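Local coordinates for putative prolyl-tRNA synthetase (Leishmania major, PDB 5XIL), which probably attaches L-proline to tRNA(Pro) with ATP as energy source, the chain here spanning the catalytic core, anticodon-binding and C-terminal zinc domains, at residues Arg9-Phe13 and Ile218-Gly222; Phe423-Asn428 and Leu507-Ser511. All coordinates share one frame; numbering follows the deposited sequence. Where two conformers were deposited one is given.

Contact 1. Residues Arg9-Phe13 and Ile218-Gly222; sequences REENF and IEAVG. With MG (magnesium ion), chain F.
The bend at A220 meets the loop at R9 and F13 without any direct hydrogen bond between the segments. I218-G222 make a tight helical turn in which V221 N bonds to I218 O (3.3 Å) and G222 N adds a weak bond to that oxygen; this is the tip of the beta-hairpin of strands 210-218 and 223-234 in the class II synthetase core. R9-N12 is irregular, N12 being the N-cap of helix 13-23. F13 holds CG anti to its backbone N (chi1 -169°) and thereby lays its ring against the turn. A220 CB sits over one face, displaced toward the CD1-CE1 side and 3.7 Å from the F13 ring centroid, a CH-pi contact. V221 CG1 approaches F13 CD2 and CB, while the I218 CG2 methyl meets F13 CE2 at 3.8 Å; Y512 touches F13, I218 and V221. In the conformer described, A220 CB also lies over one face of the R9 guanidinium, whose NH1 donates to M274 O. One water donates to R9 O (2.9 Å) and A220 O; another accepts from A220 N (3.1 Å), its link to R9 NH2 being suspiciously short and therefore doubtful. The E219 carboxylate splits its oxygens: OE1 lies 4.5 Å from R9 NH2, too far for a salt bridge, while OE2 binds the magnesium ion at 2.2 Å; H413 NE2 and four waters complete six ligands.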
loop_
_atom_site.group_PDB
_atom_site.type_symbol
_atom_site.label_atom_id
_atom_site.label_comp_id
_atom_site.label_asym_id
_atom_site.label_seq_id
_atom_site.Cartn_x
_atom_site.Cartn_y
_atom_site.Cartn_z
ATOM N N ARG A 9 -29.057 -10.945 -14.609
ATOM C CA ARG A 9 -28.080 -10.178 -15.417
ATOM C C ARG A 9 -28.572 -9.945 -16.825
ATOM O O ARG A 9 -28.346 -8.871 -17.391
ATOM C CB ARG A 9 -26.779 -10.930 -15.541
ATOM C CG ARG A 9 -25.924 -10.850 -14.334
ATOM C CD ARG A 9 -24.951 -12.009 -14.304
ATOM N NE ARG A 9 -24.211 -12.071 -15.540
ATOM C CZ ARG A 9 -23.016 -11.494 -15.737
ATOM N NH1 ARG A 9 -22.406 -10.801 -14.787
ATOM N NH2 ARG A 9 -22.469 -11.596 -16.930
ATOM N N GLU A 10 -29.225 -10.969 -17.379
ATOM C CA GLU A 10 -29.698 -10.999 -18.803
ATOM C C GLU A 10 -30.903 -10.119 -19.011
ATOM O O GLU A 10 -31.232 -9.787 -20.163
ATOM C CB GLU A 10 -30.060 -12.436 -19.237
ATOM C CG GLU A 10 -28.904 -13.447 -19.228
ATOM C CD GLU A 10 -28.543 -14.035 -17.848
ATOM O OE1 GLU A 10 -29.309 -13.879 -16.873
ATOM O OE2 GLU A 10 -27.435 -14.648 -17.735
ATOM N N GLU A 11 -31.521 -9.676 -17.912
ATOM C CA GLU A 11 -32.765 -8.930 -17.986
ATOM C C GLU A 11 -32.697 -7.508 -17.600
ATOM O O GLU A 11 -33.326 -6.691 -18.254
ATOM C CB GLU A 11 -33.846 -9.599 -17.156
ATOM C CG GLU A 11 -34.132 -10.995 -17.639
ATOM C CD GLU A 11 -34.544 -11.047 -19.093
ATOM O OE1 GLU A 11 -35.329 -10.185 -19.525
ATOM O OE2 GLU A 11 -34.111 -11.974 -19.794
ATOM N N ASN A 12 -31.938 -7.180 -16.555
ATOM C CA ASN A 12 -31.747 -5.818 -16.163
ATOM C C ASN A 12 -30.386 -5.667 -15.467
ATOM O O ASN A 12 -30.283 -5.722 -14.272
ATOM C CB ASN A 12 -32.806 -5.351 -15.203
ATOM C CG ASN A 12 -32.712 -3.884 -14.961
ATOM O OD1 ASN A 12 -31.648 -3.257 -15.133
ATOM N ND2 ASN A 12 -33.811 -3.307 -14.513
ATOM N N PHE A 13 -29.363 -5.479 -16.261
ATOM C CA PHE A 13 -27.993 -5.553 -15.740
ATOM C C PHE A 13 -27.653 -4.487 -14.751
ATOM O O PHE A 13 -27.022 -4.756 -13.753
ATOM C CB PHE A 13 -27.041 -5.524 -16.924
ATOM C CG PHE A 13 -25.613 -5.845 -16.577
ATOM C CD1 PHE A 13 -25.290 -7.051 -16.012
ATOM C CD2 PHE A 13 -24.602 -4.940 -16.854
ATOM C CE1 PHE A 13 -24.006 -7.399 -15.724
ATOM C CE2 PHE A 13 -23.318 -5.265 -16.538
ATOM C CZ PHE A 13 -23.004 -6.495 -15.996
ATOM N N ILE A 218 -17.826 -7.236 -21.512
ATOM C CA ILE A 218 -18.992 -7.339 -20.608
ATOM C C ILE A 218 -20.135 -8.014 -21.319
ATOM O O ILE A 218 -20.991 -7.385 -22.031
ATOM C CB ILE A 218 -19.388 -5.984 -20.040
ATOM C CG1 ILE A 218 -18.219 -5.176 -19.562
ATOM C CG2 ILE A 218 -20.438 -6.105 -18.914
ATOM C CD1 ILE A 218 -17.404 -5.763 -18.475
ATOM N N GLU A 219 -20.221 -9.325 -21.099
ATOM C CA GLU A 219 -21.124 -10.170 -21.841
ATOM C C GLU A 219 -22.581 -9.804 -21.678
ATOM O O GLU A 219 -23.349 -9.944 -22.616
ATOM C CB GLU A 219 -20.922 -11.648 -21.421
ATOM C CG GLU A 219 -21.470 -12.629 -22.486
ATOM C CD GLU A 219 -22.823 -13.206 -22.156
ATOM O OE1 GLU A 219 -23.011 -13.456 -20.940
ATOM O OE2 GLU A 219 -23.632 -13.498 -23.119
ATOM N N ALA A 220 -22.981 -9.410 -20.476
ATOM C CA ALA A 220 -24.416 -9.252 -20.191
ATOM C C ALA A 220 -25.010 -8.188 -21.052
ATOM O O ALA A 220 -26.176 -8.232 -21.366
ATOM C CB ALA A 220 -24.643 -8.900 -18.751
ATOM N N VAL A 221 -24.209 -7.194 -21.410
ATOM C CA VAL A 221 -24.680 -6.057 -22.219
ATOM C C VAL A 221 -23.992 -5.963 -23.593
ATOM O O VAL A 221 -24.356 -5.119 -24.371
ATOM C CB VAL A 221 -24.613 -4.704 -21.498
ATOM C CG1 VAL A 221 -25.656 -4.603 -20.373
ATOM C CG2 VAL A 221 -23.219 -4.302 -20.977
ATOM N N GLY A 222 -23.057 -6.847 -23.875
ATOM C CA GLY A 222 -22.378 -6.914 -25.117
ATOM C C GLY A 222 -21.517 -5.700 -25.378
ATOM O O GLY A 222 -21.469 -5.211 -26.514
HETATM MG MG MG F . -24.043 -13.372 -25.296
HETATM O O HOH W 1 -21.125 -9.726 -18.012
HETATM O O HOH W 2 -28.743 -7.358 -19.851
HETATM O O HOH W 3 -23.241 -11.326 -24.983
HETATM O O HOH W 4 -24.598 -13.203 -27.416
HETATM O O HOH W 5 -24.740 -15.246 -25.567
HETATM O O HOH W 6 -25.667 -12.642 -24.636
#

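Contact 2. Residues Phe423-Asn428 and Leu507-Ser511; sequences FVPTLN and LFGRS
With chi1 at -167°, the F423 ring leaves on the side of its own carbonyl carbon and swings from helix 423-428 toward strand 504-509, and R510 runs extended from CG to NE in the reverse direction, carrying its guanidinium to the helix. The two phenylalanines form a T-shaped pair: the CZ-CE2 edge of F423 points at one face of F508, with centroids 5.5 Å apart and planes at 80°. F423 CZ also presses on F508 CB at 3.9 Å, so the edge is seated near the root of the second ring. V447 of helix 441-455 touches both phenylalanines, and W420 stacks on F423. Farther along 423-428, both terminal nitrogens of R510 converge on one oxygen. NH2 of R510 reaches N428 OD1 at 2.8 Å, tilted 34° out of the carbonyl plane, whereas the R510 NH1 bond to N428 OD1 (3.0 Å) lies in that plane; the oxygen sits at the edge of the guanidinium. L427 CB covers one guanidinium face almost over its centre, 3.7 Å from R510 CZ, and L427 CD1 approaches R510 NE, giving the flat cation an apolar cover. Two further partners limit its rotation: R510 NE donates to M472 O and NH2 to S455 OG. Between the aromatic and polar groups, L427 CD2 lies 4.3 Å from G509 CA, a loose apolar contact with the strand backbone. A short helix packed on a beta strand in this way belongs to the C-terminal zinc domain of prolyl-tRNA synthetase; the F508 side chain lies about 7 Å from those of the zinc ligands C443 and C493.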
loop_
_atom_site.group_PDB
_atom_site.type_symbol
_atom_site.label_atom_id
_atom_site.label_comp_id
_atom_site.label_asym_id
_atom_site.label_seq_id
_atom_site.Cartn_x
_atom_site.Cartn_y
_atom_site.Cartn_z
ATOM N N PHE A 423 -22.706 -6.452 -39.656
ATOM C CA PHE A 423 -22.026 -5.696 -38.571
ATOM C C PHE A 423 -22.995 -5.296 -37.481
ATOM O O PHE A 423 -22.861 -5.738 -36.335
ATOM C CB PHE A 423 -21.370 -4.446 -39.154
ATOM C CG PHE A 423 -20.385 -3.740 -38.218
ATOM C CD1 PHE A 423 -20.828 -2.835 -37.285
ATOM C CD2 PHE A 423 -19.023 -4.021 -38.319
ATOM C CE1 PHE A 423 -19.924 -2.200 -36.425
ATOM C CE2 PHE A 423 -18.096 -3.421 -37.491
ATOM C CZ PHE A 423 -18.551 -2.485 -36.550
ATOM N N VAL A 424 -24.005 -4.506 -37.790
ATOM C CA VAL A 424 -24.956 -4.121 -36.741
ATOM C C VAL A 424 -25.794 -5.261 -36.145
ATOM O O VAL A 424 -26.068 -5.290 -34.956
ATOM C CB VAL A 424 -25.874 -2.956 -37.146
ATOM C CG1 VAL A 424 -26.930 -2.668 -36.088
ATOM C CG2 VAL A 424 -25.017 -1.695 -37.319
ATOM N N PRO A 425 -26.199 -6.208 -36.955
ATOM C CA PRO A 425 -26.837 -7.411 -36.337
ATOM C C PRO A 425 -25.958 -8.199 -35.356
ATOM O O PRO A 425 -26.481 -8.657 -34.342
ATOM C CB PRO A 425 -27.156 -8.267 -37.524
ATOM C CG PRO A 425 -27.417 -7.227 -38.591
ATOM C CD PRO A 425 -26.384 -6.183 -38.406
ATOM N N THR A 426 -24.674 -8.253 -35.623
ATOM C CA THR A 426 -23.703 -8.773 -34.688
ATOM C C THR A 426 -23.621 -7.992 -33.413
ATOM O O THR A 426 -23.652 -8.567 -32.310
ATOM C CB THR A 426 -22.357 -8.977 -35.386
ATOM O OG1 THR A 426 -22.558 -9.805 -36.515
ATOM C CG2 THR A 426 -21.351 -9.651 -34.456
ATOM N N LEU A 427 -23.529 -6.670 -33.508
ATOM C CA LEU A 427 -23.619 -5.882 -32.339
ATOM C C LEU A 427 -24.901 -6.209 -31.564
ATOM O O LEU A 427 -24.838 -6.313 -30.348
ATOM C CB LEU A 427 -23.651 -4.381 -32.660
ATOM C CG LEU A 427 -22.419 -3.859 -33.369
ATOM C CD1 LEU A 427 -22.772 -2.385 -33.620
ATOM C CD2 LEU A 427 -21.130 -4.039 -32.542
ATOM N N ASN A 428 -26.023 -6.299 -32.260
ATOM C CA ASN A 428 -27.256 -6.543 -31.618
ATOM C C ASN A 428 -27.366 -7.920 -30.994
ATOM O O ASN A 428 -28.232 -8.132 -30.159
ATOM C CB ASN A 428 -28.421 -6.310 -32.538
ATOM C CG ASN A 428 -28.628 -4.843 -32.840
ATOM O OD1 ASN A 428 -28.232 -3.976 -32.077
ATOM N ND2 ASN A 428 -29.327 -4.576 -33.938
ATOM N N LEU A 507 -10.571 -4.745 -33.529
ATOM C CA LEU A 507 -11.695 -5.058 -32.674
ATOM C C LEU A 507 -12.563 -3.853 -32.463
ATOM O O LEU A 507 -12.066 -2.819 -31.958
ATOM C CB LEU A 507 -11.119 -5.593 -31.357
ATOM C CG LEU A 507 -12.091 -6.033 -30.303
ATOM C CD1 LEU A 507 -12.793 -7.292 -30.749
ATOM C CD2 LEU A 507 -11.291 -6.257 -29.011
ATOM N N PHE A 508 -13.849 -4.002 -32.847
ATOM C CA PHE A 508 -14.887 -2.988 -32.716
ATOM C C PHE A 508 -15.934 -3.464 -31.704
ATOM O O PHE A 508 -16.106 -4.670 -31.502
ATOM C CB PHE A 508 -15.659 -2.823 -33.956
ATOM C CG PHE A 508 -14.932 -2.156 -35.103
ATOM C CD1 PHE A 508 -14.994 -0.798 -35.256
ATOM C CD2 PHE A 508 -14.374 -2.903 -36.065
ATOM C CE1 PHE A 508 -14.400 -0.180 -36.385
ATOM C CE2 PHE A 508 -13.784 -2.304 -37.183
ATOM C CZ PHE A 508 -13.791 -0.969 -37.329
ATOM N N GLY A 509 -16.567 -2.497 -31.070
ATOM C CA GLY A 509 -17.739 -2.760 -30.255
ATOM C C GLY A 509 -18.435 -1.568 -29.746
ATOM O O GLY A 509 -17.868 -0.462 -29.670
ATOM N N ARG A 510 -19.660 -1.765 -29.306
ATOM C CA ARG A 510 -20.242 -0.833 -28.364
ATOM C C ARG A 510 -19.444 -0.889 -27.050
ATOM O O ARG A 510 -18.956 -1.955 -26.684
ATOM C CB ARG A 510 -21.714 -1.195 -28.145
ATOM C CG ARG A 510 -22.554 -1.055 -29.413
ATOM C CD ARG A 510 -23.988 -1.495 -29.196
ATOM N NE ARG A 510 -24.764 -1.304 -30.423
ATOM C CZ ARG A 510 -25.823 -2.027 -30.770
ATOM N NH1 ARG A 510 -26.252 -3.021 -29.981
ATOM N NH2 ARG A 510 -26.416 -1.804 -31.940
ATOM N N SER A 511 -19.305 0.218 -26.351
ATOM C CA SER A 511 -18.352 0.297 -25.230
ATOM C C SER A 511 -18.980 0.935 -24.014
ATOM O O SER A 511 -19.950 1.634 -24.150
ATOM C CB SER A 511 -17.114 1.086 -25.659
ATOM O OG SER A 511 -15.952 0.814 -24.864
#

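From the N terminus, contact 1 brings the loop before helix 13-23 to the hairpin turn at 218-222, closing a span of 204 residues. The chain then finishes the catalytic core and passes through the anticodon-binding domain before contact 2 joins helix 423-428 to strand 504-509 across a smaller, 78-residue loop. The two loops follow in series and neither crosses the other. The centres of contacts 1 and 2 lie about 15 Å apart, and the two do not touch. The C-terminal end bridges them: R510 and S511 bond to G224 and R223 just past the hairpin tip, and Y512 packs on contact 1. The magnesium ion adds a second tie, joining E219 of the core hairpin to H413, which follows helix 387-412.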